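Local structure of phosphinothricin N-acetyltransferase (Brucella ovis, 5DWN) at residues Tyr86-Glu91 against Gly182-Ser187; Thr24-Gln29 against Tyr95-Ala100; Leu108-Leu113 against Lys140-Leu145. The protein binds acetyl coenzyme A and probably transfers its acetyl group to an acceptor, as an acyltransferase of the GNAT family. All blocks are in the same frame, centred on the assembly; numbering follows the deposited sequence.

Contact 1: residues Tyr86-Glu91 against Gly182-Ser187; sequences YRWLAE and GPSPLS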
loop_
_atom_site.group_PDB
_atom_site.type_symbol
_atom_site.label_atom_id
_atom_site.label_comp_id
_atom_site.label_asym_id
_atom_site.label_seq_id
_atom_site.Cartn_x
_atom_site.Cartn_y
_atom_site.Cartn_z
ATOM N N TYR A 86 -4.951 10.356 -3.060
ATOM C CA TYR A 86 -3.822 9.665 -3.656
ATOM C C TYR A 86 -3.760 9.773 -5.185
ATOM O O TYR A 86 -2.885 9.132 -5.783
ATOM C CB TYR A 86 -3.873 8.166 -3.323
ATOM C CG TYR A 86 -3.483 7.741 -1.929
ATOM C CD1 TYR A 86 -2.183 7.908 -1.464
ATOM C CD2 TYR A 86 -4.401 7.112 -1.100
ATOM C CE1 TYR A 86 -1.820 7.482 -0.204
ATOM C CE2 TYR A 86 -4.044 6.675 0.157
ATOM C CZ TYR A 86 -2.750 6.861 0.598
ATOM O OH TYR A 86 -2.388 6.426 1.861
ATOM N N ARG A 87 -4.652 10.531 -5.833
ATOM C CA ARG A 87 -4.849 10.461 -7.280
ATOM C C ARG A 87 -3.645 10.924 -8.094
ATOM O O ARG A 87 -3.626 10.712 -9.313
ATOM C CB ARG A 87 -6.071 11.295 -7.671
ATOM C CG ARG A 87 -7.398 10.601 -7.446
ATOM C CD ARG A 87 -7.706 9.644 -8.570
ATOM N NE ARG A 87 -7.877 8.280 -8.088
ATOM C CZ ARG A 87 -9.026 7.787 -7.647
ATOM N NH1 ARG A 87 -10.114 8.549 -7.616
ATOM N NH2 ARG A 87 -9.082 6.530 -7.234
ATOM N N TRP A 88 -2.664 11.580 -7.475
ATOM C CA TRP A 88 -1.458 12.023 -8.174
ATOM C C TRP A 88 -0.256 11.134 -7.862
ATOM O O TRP A 88 0.883 11.486 -8.193
ATOM C CB TRP A 88 -1.137 13.486 -7.828
ATOM C CG TRP A 88 -2.146 14.451 -8.364
ATOM C CD1 TRP A 88 -2.119 15.082 -9.575
ATOM C CD2 TRP A 88 -3.338 14.900 -7.702
ATOM N NE1 TRP A 88 -3.230 15.888 -9.713
ATOM C CE2 TRP A 88 -3.990 15.795 -8.576
ATOM C CE3 TRP A 88 -3.920 14.623 -6.459
ATOM C CZ2 TRP A 88 -5.192 16.423 -8.246
ATOM C CZ3 TRP A 88 -5.118 15.252 -6.128
ATOM C CH2 TRP A 88 -5.739 16.137 -7.019
ATOM N N LEU A 89 -0.489 10.004 -7.208
ATOM C CA LEU A 89 0.548 9.053 -6.850
ATOM C C LEU A 89 0.310 7.780 -7.646
ATOM O O LEU A 89 -0.781 7.204 -7.583
ATOM C CB LEU A 89 0.501 8.754 -5.350
ATOM C CG LEU A 89 1.373 7.610 -4.826
ATOM C CD1 LEU A 89 2.820 8.024 -4.933
ATOM C CD2 LEU A 89 1.019 7.255 -3.383
ATOM N N ALA A 90 1.311 7.356 -8.410
ATOM C CA ALA A 90 1.256 6.088 -9.124
ATOM C C ALA A 90 2.369 5.189 -8.604
ATOM O O ALA A 90 3.294 5.648 -7.939
ATOM C CB ALA A 90 1.395 6.287 -10.642
ATOM N N GLU A 91 2.263 3.891 -8.904
ATOM C CA GLU A 91 3.249 2.892 -8.511
ATOM C C GLU A 91 3.713 2.169 -9.775
ATOM O O GLU A 91 2.903 1.947 -10.675
ATOM C CB GLU A 91 2.617 1.883 -7.503
ATOM C CG GLU A 91 3.447 0.625 -7.214
ATOM C CD GLU A 91 2.844 -0.272 -6.117
ATOM O OE1 GLU A 91 1.820 0.116 -5.500
ATOM O OE2 GLU A 91 3.412 -1.366 -5.871
ATOM N N GLY A 182 -2.228 19.745 -11.195
ATOM C CA GLY A 182 -3.251 19.965 -12.188
ATOM C C GLY A 182 -4.462 19.123 -11.860
ATOM O O GLY A 182 -4.561 18.553 -10.769
ATOM N N PRO A 183 -5.404 19.012 -12.796
ATOM C CA PRO A 183 -6.576 18.168 -12.550
ATOM C C PRO A 183 -6.132 16.746 -12.262
ATOM O O PRO A 183 -5.017 16.341 -12.598
ATOM C CB PRO A 183 -7.374 18.258 -13.861
ATOM C CG PRO A 183 -6.820 19.461 -14.577
ATOM C CD PRO A 183 -5.378 19.544 -14.168
ATOM N N SER A 184 -6.994 15.999 -11.587
ATOM C CA SER A 184 -6.675 14.609 -11.290
ATOM C C SER A 184 -6.301 13.884 -12.582
ATOM O O SER A 184 -7.037 13.979 -13.574
ATOM C CB SER A 184 -7.869 13.913 -10.640
ATOM O OG SER A 184 -8.478 14.735 -9.665
ATOM N N PRO A 185 -5.170 13.181 -12.628
ATOM C CA PRO A 185 -4.903 12.338 -13.795
ATOM C C PRO A 185 -6.022 11.323 -13.954
ATOM O O PRO A 185 -6.657 10.913 -12.978
ATOM C CB PRO A 185 -3.566 11.660 -13.454
ATOM C CG PRO A 185 -2.963 12.509 -12.370
ATOM C CD PRO A 185 -4.130 13.034 -11.594
ATOM N N LEU A 186 -6.283 10.937 -15.201
ATOM C CA LEU A 186 -7.210 9.843 -15.500
ATOM C C LEU A 186 -8.648 10.153 -15.085
ATOM O O LEU A 186 -9.456 9.238 -14.911
ATOM C CB LEU A 186 -6.754 8.532 -14.846
ATOM C CG LEU A 186 -5.275 8.178 -15.035
ATOM C CD1 LEU A 186 -4.961 6.806 -14.457
ATOM C CD2 LEU A 186 -4.902 8.244 -16.507
ATOM N N SER A 187 -8.986 11.426 -14.908
ATOM C CA SER A 187 -10.343 11.809 -14.523
ATOM C C SER A 187 -11.245 11.821 -15.747
ATOM O O SER A 187 -10.751 11.850 -16.875
ATOM C CB SER A 187 -10.352 13.181 -13.841
ATOM O OXT SER A 187 -12.474 11.794 -15.638
HETATM O O HOH W 1 -5.524 9.712 -11.049
#
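Trp88 meets the C-terminal tail through a first torsion that sets CG beside its own backbone N (chi1 -68°) and a second near a right angle (chi2 -91°), which turn the indole toward Gly182-Ser187. The platform for this is a type I beta turn, Tyr86 to Leu89, closed by Leu89 N on Tyr86 O, at the start of strand 89-96 in the central sheet of the GNAT fold. The indole is gripped on two sides. Over one face lies Pro185, whose CD makes a CH-pi contact 3.8 Å from the centroid of the five-membered ring of Trp88. At the edge, near the ring plane, Trp88 NE1 donates a weak hydrogen bond to Gly182 O at 3.2 Å; a second weak bond goes obliquely to Pro183 O, and both fall well short of straight. One N-H is thus shared between two successive carbonyls, each bond weak and bent. Ser184 skirts the six-membered ring, its OG 4.0 Å from Trp88 CZ2. Beyond the tail, Pro185 also rests on Phe122, and backbone bonds from Trp88 to Arg123 and Gln124 tie the turn to the sheet. The tail's second hold runs through water: one molecule donates to Arg87 O at 2.8 Å and to Pro185 O, the latter leg unusually short and so less certain, while Pro185 CD sits 3.3 Å from Arg87 O.

Contact 2: residues Thr24-Gln29 against Tyr95-Ala100; sequences TAIYTQ and YIAPDA. With ACO (acetyl coenzyme *a), chain E.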
loop_
_atom_site.group_PDB
_atom_site.type_symbol
_atom_site.label_atom_id
_atom_site.label_comp_id
_atom_site.label_asym_id
_atom_site.label_seq_id
_atom_site.Cartn_x
_atom_site.Cartn_y
_atom_site.Cartn_z
ATOM N N THR A 24 2.434 -13.659 -18.978
ATOM C CA THR A 24 2.125 -14.625 -17.926
ATOM C C THR A 24 3.306 -15.554 -17.692
ATOM O O THR A 24 3.611 -15.905 -16.546
ATOM C CB THR A 24 0.866 -15.419 -18.297
ATOM O OG1 THR A 24 -0.246 -14.523 -18.411
ATOM C CG2 THR A 24 0.527 -16.507 -17.238
ATOM N N ALA A 25 3.980 -15.968 -18.770
ATOM C CA ALA A 25 5.154 -16.825 -18.622
ATOM C C ALA A 25 6.233 -16.114 -17.817
ATOM O O ALA A 25 6.828 -16.688 -16.899
ATOM C CB ALA A 25 5.687 -17.234 -19.997
ATOM N N ILE A 26 6.503 -14.856 -18.162
ATOM C CA ILE A 26 7.512 -14.075 -17.450
ATOM C C ILE A 26 7.137 -13.927 -15.977
ATOM O O ILE A 26 7.955 -14.160 -15.080
ATOM C CB ILE A 26 7.682 -12.705 -18.135
ATOM C CG1 ILE A 26 8.279 -12.888 -19.543
ATOM C CG2 ILE A 26 8.501 -11.754 -17.259
ATOM C CD1 ILE A 26 8.322 -11.581 -20.318
ATOM N N TYR A 27 5.891 -13.540 -15.710
ATOM C CA TYR A 27 5.488 -13.317 -14.323
ATOM C C TYR A 27 5.482 -14.621 -13.544
ATOM O O TYR A 27 5.915 -14.664 -12.385
ATOM C CB TYR A 27 4.108 -12.650 -14.261
ATOM C CG TYR A 27 3.726 -12.236 -12.858
ATOM C CD1 TYR A 27 4.517 -11.351 -12.153
ATOM C CD2 TYR A 27 2.594 -12.761 -12.229
ATOM C CE1 TYR A 27 4.201 -10.976 -10.848
ATOM C CE2 TYR A 27 2.259 -12.384 -10.920
ATOM C CZ TYR A 27 3.074 -11.487 -10.239
ATOM O OH TYR A 27 2.780 -11.092 -8.942
ATOM N N THR A 28 5.027 -15.703 -14.179
ATOM C CA THR A 28 5.025 -17.010 -13.534
ATOM C C THR A 28 6.420 -17.388 -13.060
ATOM O O THR A 28 6.607 -17.789 -11.907
ATOM C CB THR A 28 4.471 -18.065 -14.497
ATOM O OG1 THR A 28 3.057 -17.879 -14.620
ATOM C CG2 THR A 28 4.752 -19.500 -13.967
ATOM N N GLN A 29 7.427 -17.247 -13.927
ATOM C CA GLN A 29 8.797 -17.588 -13.545
ATOM C C GLN A 29 9.267 -16.730 -12.375
ATOM O O GLN A 29 9.931 -17.214 -11.454
ATOM C CB GLN A 29 9.723 -17.417 -14.757
ATOM C CG GLN A 29 11.122 -18.023 -14.604
ATOM C CD GLN A 29 12.092 -17.111 -13.868
ATOM O OE1 GLN A 29 13.128 -17.560 -13.355
ATOM N NE2 GLN A 29 11.774 -15.824 -13.827
ATOM N N TYR A 95 8.935 -6.378 -14.874
ATOM C CA TYR A 95 9.411 -7.754 -14.878
ATOM C C TYR A 95 10.085 -8.037 -16.212
ATOM O O TYR A 95 9.485 -7.810 -17.265
ATOM C CB TYR A 95 8.264 -8.740 -14.659
ATOM C CG TYR A 95 7.748 -8.698 -13.251
ATOM C CD1 TYR A 95 8.241 -9.571 -12.305
ATOM C CD2 TYR A 95 6.809 -7.747 -12.847
ATOM C CE1 TYR A 95 7.801 -9.534 -10.999
ATOM C CE2 TYR A 95 6.355 -7.709 -11.524
ATOM C CZ TYR A 95 6.869 -8.604 -10.615
ATOM O OH TYR A 95 6.465 -8.598 -9.301
ATOM N N ILE A 96 11.303 -8.564 -16.161
ATOM C CA ILE A 96 12.103 -8.866 -17.349
ATOM C C ILE A 96 12.335 -10.372 -17.393
ATOM O O ILE A 96 12.572 -10.994 -16.352
ATOM C CB ILE A 96 13.442 -8.104 -17.309
ATOM C CG1 ILE A 96 13.206 -6.597 -17.166
ATOM C CG2 ILE A 96 14.312 -8.404 -18.552
ATOM C CD1 ILE A 96 12.497 -5.961 -18.389
ATOM N N ALA A 97 12.239 -10.963 -18.579
ATOM C CA ALA A 97 12.486 -12.397 -18.695
ATOM C C ALA A 97 13.924 -12.710 -18.274
ATOM O O ALA A 97 14.828 -11.921 -18.544
ATOM C CB ALA A 97 12.240 -12.879 -20.130
ATOM N N PRO A 98 14.169 -13.850 -17.611
ATOM C CA PRO A 98 15.536 -14.150 -17.126
ATOM C C PRO A 98 16.641 -14.033 -18.167
ATOM O O PRO A 98 17.683 -13.414 -17.902
ATOM C CB PRO A 98 15.403 -15.593 -16.620
ATOM C CG PRO A 98 13.990 -15.736 -16.273
ATOM C CD PRO A 98 13.219 -14.915 -17.263
ATOM N N ASP A 99 16.456 -14.615 -19.351
ATOM C CA ASP A 99 17.530 -14.507 -20.334
ATOM C C ASP A 99 17.641 -13.114 -20.938
ATOM O O ASP A 99 18.470 -12.909 -21.826
ATOM C CB ASP A 99 17.355 -15.547 -21.444
ATOM C CG ASP A 99 16.078 -15.353 -22.230
ATOM O OD1 ASP A 99 15.139 -14.709 -21.709
ATOM O OD2 ASP A 99 16.007 -15.868 -23.366
ATOM N N ALA A 100 16.844 -12.149 -20.486
ATOM C CA ALA A 100 16.963 -10.785 -20.966
ATOM C C ALA A 100 17.398 -9.798 -19.883
ATOM O O ALA A 100 17.462 -8.599 -20.158
ATOM C CB ALA A 100 15.632 -10.337 -21.587
HETATM N N1A ACO E . 23.437 -5.599 -9.425
HETATM C C2A ACO E . 23.836 -4.333 -9.586
HETATM N N3A ACO E . 23.382 -3.412 -10.442
HETATM C C4A ACO E . 22.403 -3.910 -11.205
HETATM C C5A ACO E . 21.894 -5.198 -11.164
HETATM C C6A ACO E . 22.447 -6.073 -10.209
HETATM N N6A ACO E . 22.018 -7.322 -10.005
HETATM N N7A ACO E . 20.887 -5.361 -12.104
HETATM C C8A ACO E . 20.804 -4.183 -12.675
HETATM N N9A ACO E . 21.687 -3.260 -12.182
HETATM C C1B ACO E . 21.820 -1.872 -12.619
HETATM C C2B ACO E . 22.429 -1.725 -14.018
HETATM O O2B ACO E . 23.843 -1.559 -13.966
HETATM C C3B ACO E . 21.738 -0.454 -14.507
HETATM O O3B ACO E . 22.398 0.733 -14.018
HETATM P P3B ACO E . 23.371 1.665 -14.919
HETATM O O7A ACO E . 23.805 2.837 -14.102
HETATM O O8A ACO E . 24.511 0.725 -15.333
HETATM O O9A ACO E . 22.584 2.066 -16.162
HETATM C C4B ACO E . 20.345 -0.532 -13.877
HETATM O O4B ACO E . 20.524 -1.301 -12.666
HETATM C C5B ACO E . 19.286 -1.164 -14.745
HETATM O O5B ACO E . 19.834 -2.370 -15.317
HETATM P P1A ACO E . 19.015 -3.311 -16.278
HETATM O O1A ACO E . 19.870 -4.212 -17.083
HETATM O O2A ACO E . 18.096 -2.495 -17.129
HETATM O O3A ACO E . 18.056 -4.163 -15.337
HETATM P P2A ACO E . 17.075 -5.356 -15.714
HETATM O O4A ACO E . 16.829 -5.340 -17.165
HETATM O O5A ACO E . 17.728 -6.665 -15.269
HETATM O O6A ACO E . 15.773 -5.081 -14.854
HETATM C CBP ACO E . 14.759 -5.987 -12.849
HETATM C CCP ACO E . 15.901 -5.156 -13.434
HETATM C CDP ACO E . 14.901 -6.010 -11.324
HETATM C CEP ACO E . 13.424 -5.334 -13.236
HETATM C CAP ACO E . 14.824 -7.425 -13.423
HETATM O OAP ACO E . 16.056 -8.017 -13.063
HETATM C C9P ACO E . 13.679 -8.347 -13.038
HETATM O O9P ACO E . 12.688 -8.414 -13.759
HETATM N N8P ACO E . 13.826 -9.034 -11.901
HETATM C C7P ACO E . 12.905 -10.081 -11.474
HETATM C C6P ACO E . 11.481 -9.575 -11.340
HETATM C C5P ACO E . 11.347 -8.513 -10.278
HETATM O O5P ACO E . 11.877 -8.638 -9.179
HETATM N N4P ACO E . 10.603 -7.457 -10.593
HETATM C C3P ACO E . 10.282 -6.412 -9.632
HETATM C C2P ACO E . 11.175 -5.202 -9.809
HETATM S S1P ACO E . 10.863 -3.895 -8.572
HETATM C C ACO E . 9.361 -3.132 -9.096
HETATM O O ACO E . 8.720 -3.531 -10.028
HETATM C CH3 ACO E . 8.950 -1.987 -8.218
#
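Tyr27 presents its ring edge to the face of Tyr95, a T-shaped pair with planes at 89° and centroids 5.1 Å apart. The bump is the CD1-CE1 side of Tyr27: its CD1 stands 3.8 Å above the plane of the Tyr95 ring, over its centre, and Tyr27 CE1 reaches Tyr95 CZ at 3.6 Å. The opposite face of Tyr95 carries the pantetheine arm of acetyl coenzyme A, with N4P toward the rim and C6P 3.4 Å from Tyr95 CD1. Strand 89-96 of the GNAT fold thus bears the cofactor on one side while helix 20-33 packs from the other. Beside this pair, Ile26 works as a forked knob. Its CG2, anti to the backbone N, lies against Tyr95 CB, while Ile26 CG1 turns to Ala97 CB at 4.0 Å. At the outer end, Gln29, in one of its two conformers, lies along Pro98 CG. No hydrogen bond crosses between the two segments; Tyr27 OH is bonded to Glu39 and Ser37, and Ile96 N donates to O9P at 2.8 Å. The chemistry implies a division of labour: the strand backbone holds the pantetheine by hydrogen bonding, and the helix backs the aromatic wall beside it.

Contact 3: residues Leu108-Leu113 against Lys140-Leu145; sequences LLLREL and KLHESL. With ACO (acetyl coenzyme *a), chain E.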
loop_
_atom_site.group_PDB
_atom_site.type_symbol
_atom_site.label_atom_id
_atom_site.label_comp_id
_atom_site.label_asym_id
_atom_site.label_seq_id
_atom_site.Cartn_x
_atom_site.Cartn_y
_atom_site.Cartn_z
ATOM N N LEU A 108 15.346 0.700 -20.010
ATOM C CA LEU A 108 14.632 1.232 -21.169
ATOM C C LEU A 108 13.128 1.282 -20.919
ATOM O O LEU A 108 12.457 2.257 -21.290
ATOM C CB LEU A 108 14.943 0.370 -22.389
ATOM C CG LEU A 108 14.771 0.832 -23.824
ATOM C CD1 LEU A 108 15.615 2.081 -24.086
ATOM C CD2 LEU A 108 15.186 -0.302 -24.771
ATOM N N LEU A 109 12.576 0.228 -20.311
ATOM C CA LEU A 109 11.134 0.168 -20.055
ATOM C C LEU A 109 10.715 1.157 -18.984
ATOM O O LEU A 109 9.682 1.830 -19.110
ATOM C CB LEU A 109 10.725 -1.243 -19.599
ATOM C CG LEU A 109 10.160 -2.237 -20.594
ATOM C CD1 LEU A 109 10.030 -3.609 -19.912
ATOM C CD2 LEU A 109 8.810 -1.758 -21.113
ATOM N N LEU A 110 11.466 1.201 -17.884
ATOM C CA LEU A 110 11.104 2.087 -16.792
ATOM C C LEU A 110 11.241 3.542 -17.208
ATOM O O LEU A 110 10.422 4.382 -16.819
ATOM C CB LEU A 110 11.957 1.778 -15.555
ATOM C CG LEU A 110 11.593 2.597 -14.307
ATOM C CD1 LEU A 110 10.083 2.556 -14.017
ATOM C CD2 LEU A 110 12.416 2.140 -13.075
ATOM N N ARG A 111 12.251 3.859 -18.038
ATOM C CA ARG A 111 12.395 5.234 -18.498
ATOM C C ARG A 111 11.166 5.662 -19.290
ATOM O O ARG A 111 10.645 6.766 -19.097
ATOM C CB ARG A 111 13.675 5.393 -19.339
ATOM C CG ARG A 111 14.046 6.856 -19.575
ATOM C CD ARG A 111 15.207 6.994 -20.558
ATOM N NE ARG A 111 16.410 6.244 -20.181
ATOM C CZ ARG A 111 17.360 6.707 -19.374
ATOM N NH1 ARG A 111 17.237 7.900 -18.808
ATOM N NH2 ARG A 111 18.434 5.971 -19.122
ATOM N N GLU A 112 10.674 4.787 -20.172
ATOM C CA GLU A 112 9.509 5.128 -20.980
ATOM C C GLU A 112 8.233 5.137 -20.145
ATOM O O GLU A 112 7.334 5.949 -20.398
ATOM C CB GLU A 112 9.375 4.154 -22.149
ATOM C CG GLU A 112 8.198 4.437 -23.084
ATOM C CD GLU A 112 8.275 5.816 -23.777
ATOM O OE1 GLU A 112 9.363 6.446 -23.803
ATOM O OE2 GLU A 112 7.231 6.268 -24.285
ATOM N N LEU A 113 8.130 4.250 -19.145
ATOM C CA LEU A 113 6.975 4.291 -18.245
ATOM C C LEU A 113 6.929 5.609 -17.478
ATOM O O LEU A 113 5.857 6.206 -17.313
ATOM C CB LEU A 113 7.004 3.103 -17.271
ATOM C CG LEU A 113 5.753 2.922 -16.386
ATOM C CD1 LEU A 113 4.578 2.355 -17.203
ATOM C CD2 LEU A 113 6.006 2.009 -15.193
ATOM N N LYS A 140 18.858 -1.048 -7.655
ATOM C CA LYS A 140 19.785 -0.354 -8.548
ATOM C C LYS A 140 19.079 0.191 -9.787
ATOM O O LYS A 140 19.412 1.277 -10.266
ATOM C CB LYS A 140 20.918 -1.293 -8.973
ATOM C CG LYS A 140 21.736 -1.830 -7.829
ATOM C CD LYS A 140 22.619 -0.767 -7.215
ATOM C CE LYS A 140 23.829 -1.417 -6.549
ATOM N NZ LYS A 140 24.804 -0.413 -6.062
ATOM N N LEU A 141 18.135 -0.572 -10.347
ATOM C CA LEU A 141 17.363 -0.067 -11.480
ATOM C C LEU A 141 16.696 1.250 -11.116
ATOM O O LEU A 141 16.785 2.245 -11.854
ATOM C CB LEU A 141 16.306 -1.097 -11.908
ATOM C CG LEU A 141 15.225 -0.546 -12.855
ATOM C CD1 LEU A 141 15.846 0.039 -14.142
ATOM C CD2 LEU A 141 14.151 -1.606 -13.186
ATOM N N HIS A 142 16.042 1.280 -9.954
ATOM C CA HIS A 142 15.278 2.460 -9.584
ATOM C C HIS A 142 16.205 3.615 -9.205
ATOM O O HIS A 142 15.978 4.755 -9.631
ATOM C CB HIS A 142 14.281 2.089 -8.475
ATOM C CG HIS A 142 13.086 1.330 -8.989
ATOM N ND1 HIS A 142 13.106 -0.030 -9.217
ATOM C CD2 HIS A 142 11.872 1.764 -9.412
ATOM C CE1 HIS A 142 11.938 -0.411 -9.712
ATOM N NE2 HIS A 142 11.170 0.659 -9.835
ATOM N N GLU A 143 17.290 3.338 -8.466
ATOM C CA GLU A 143 18.286 4.380 -8.220
ATOM C C GLU A 143 18.817 4.979 -9.523
ATOM O O GLU A 143 19.042 6.192 -9.605
ATOM C CB GLU A 143 19.448 3.837 -7.374
ATOM C CG GLU A 143 19.065 3.483 -5.933
ATOM C CD GLU A 143 20.226 2.923 -5.115
ATOM O OE1 GLU A 143 21.309 2.635 -5.691
ATOM O OE2 GLU A 143 20.052 2.778 -3.889
ATOM N N SER A 144 19.051 4.146 -10.544
ATOM C CA SER A 144 19.689 4.630 -11.773
ATOM C C SER A 144 18.805 5.613 -12.535
ATOM O O SER A 144 19.305 6.347 -13.398
ATOM C CB SER A 144 20.038 3.461 -12.702
ATOM O OG SER A 144 18.861 2.966 -13.349
ATOM N N LEU A 145 17.502 5.616 -12.270
ATOM C CA LEU A 145 16.581 6.556 -12.892
ATOM C C LEU A 145 16.088 7.609 -11.902
ATOM O O LEU A 145 15.035 8.220 -12.117
ATOM C CB LEU A 145 15.407 5.805 -13.526
ATOM C CG LEU A 145 15.805 5.082 -14.822
ATOM C CD1 LEU A 145 14.739 4.080 -15.268
ATOM C CD2 LEU A 145 16.122 6.079 -15.952
HETATM N N1A ACO E . 23.437 -5.599 -9.425
HETATM C C2A ACO E . 23.836 -4.333 -9.586
HETATM N N3A ACO E . 23.382 -3.412 -10.442
HETATM C C4A ACO E . 22.403 -3.910 -11.205
HETATM C C5A ACO E . 21.894 -5.198 -11.164
HETATM C C6A ACO E . 22.447 -6.073 -10.209
HETATM N N6A ACO E . 22.018 -7.322 -10.005
HETATM N N7A ACO E . 20.887 -5.361 -12.104
HETATM C C8A ACO E . 20.804 -4.183 -12.675
HETATM N N9A ACO E . 21.687 -3.260 -12.182
HETATM C C1B ACO E . 21.820 -1.872 -12.619
HETATM C C2B ACO E . 22.429 -1.725 -14.018
HETATM O O2B ACO E . 23.843 -1.559 -13.966
HETATM C C3B ACO E . 21.738 -0.454 -14.507
HETATM O O3B ACO E . 22.398 0.733 -14.018
HETATM P P3B ACO E . 23.371 1.665 -14.919
HETATM O O7A ACO E . 23.805 2.837 -14.102
HETATM O O8A ACO E . 24.511 0.725 -15.333
HETATM O O9A ACO E . 22.584 2.066 -16.162
HETATM C C4B ACO E . 20.345 -0.532 -13.877
HETATM O O4B ACO E . 20.524 -1.301 -12.666
HETATM C C5B ACO E . 19.286 -1.164 -14.745
HETATM O O5B ACO E . 19.834 -2.370 -15.317
HETATM P P1A ACO E . 19.015 -3.311 -16.278
HETATM O O1A ACO E . 19.870 -4.212 -17.083
HETATM O O2A ACO E . 18.096 -2.495 -17.129
HETATM O O3A ACO E . 18.056 -4.163 -15.337
HETATM P P2A ACO E . 17.075 -5.356 -15.714
HETATM O O4A ACO E . 16.829 -5.340 -17.165
HETATM O O5A ACO E . 17.728 -6.665 -15.269
HETATM O O6A ACO E . 15.773 -5.081 -14.854
HETATM C CBP ACO E . 14.759 -5.987 -12.849
HETATM C CCP ACO E . 15.901 -5.156 -13.434
HETATM C CDP ACO E . 14.901 -6.010 -11.324
HETATM C CEP ACO E . 13.424 -5.334 -13.236
HETATM C CAP ACO E . 14.824 -7.425 -13.423
HETATM O OAP ACO E . 16.056 -8.017 -13.063
HETATM C C9P ACO E . 13.679 -8.347 -13.038
HETATM O O9P ACO E . 12.688 -8.414 -13.759
HETATM N N8P ACO E . 13.826 -9.034 -11.901
HETATM C C7P ACO E . 12.905 -10.081 -11.474
HETATM C C6P ACO E . 11.481 -9.575 -11.340
HETATM C C5P ACO E . 11.347 -8.513 -10.278
HETATM O O5P ACO E . 11.877 -8.638 -9.179
HETATM N N4P ACO E . 10.603 -7.457 -10.593
HETATM C C3P ACO E . 10.282 -6.412 -9.632
HETATM C C2P ACO E . 11.175 -5.202 -9.809
HETATM S S1P ACO E . 10.863 -3.895 -8.572
HETATM C C ACO E . 9.361 -3.132 -9.096
HETATM O O ACO E . 8.720 -3.531 -10.028
HETATM C CH3 ACO E . 8.950 -1.987 -8.218
#
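The imidazole of His142 takes a leucine methyl over one face: Leu110 CD2 stands 3.6 Å above the ring plane, offset toward the rim, in a CH-pi contact whose line to the centroid lies 22° off the normal. The acetyl methyl of acetyl coenzyme A approaches the same ring obliquely, CH3 lying 3.7 Å from His142 CE1. Both ring nitrogens have protein partners, NE2 at Asp92 and ND1 at Ser138 O, which would fix the rotation of the imidazole, and Phe147 meets it edge-to-face. The second flat group, the guanidinium of Arg111, receives Leu145 CD2 over one face, 3.5 Å above its plane and nearest NH1; the arginine chain bends at chi3 (-55°), and the two side chains cross at about a right angle.

Between these two flat groups the helices 105-119 and 136-144, consecutive helices of the GNAT domain that both line the acetyl-CoA site, pack through leucines. Leu110 extends with CG anti to its nitrogen (chi1 -176°), carrying CD2 against both His142 and Leu141, whose CG is 3.9 Å away. Leu145, at the C-terminal end of segment 140-145, slides alongside Leu110 in the opposite direction, its CD1 wedged against both CB and CG of Leu110 at 3.6 Å. The two methyls of Leu145 thereby serve different partners, one apolar and one cationic.

Leu141 links this core to the cofactor: CD1 faces both C5B and Leu110 CD2, while Leu141 CD2 lies 3.8 Å from CEP of the pantetheine. Ser144 OG instead turns back to Leu141 O at 2.7 Å, a bond that satisfies the hydroxyl near the ribose. No hydrogen bond joins the two segments, which implies that shape and dispersion unite the helices, while the polar bonds of His142 orient its ring beside the acetyl group.

Overall arrangement
Contacts 1 and 2 share strand 89-96, using its opposite ends, and their centres lie 29 Å apart on opposite sides of the chain's centre. Contact 3, on helices 105-119 and 136-144, comes after contact 2 along the chain and lies about 20 Å from contact 1 and 17 Å from contact 2, centre to centre. In sequence contacts 1 and 2 cross, while contact 3 is nested inside the loop closed by contact 1. Only contacts 2 and 3 touch, through Ile96 CD1 and Leu109 CD1 at 3.7 Å, and both line acetyl coenzyme A. One strand thus connects the cofactor cleft to the distant attachment of the C-terminal tail.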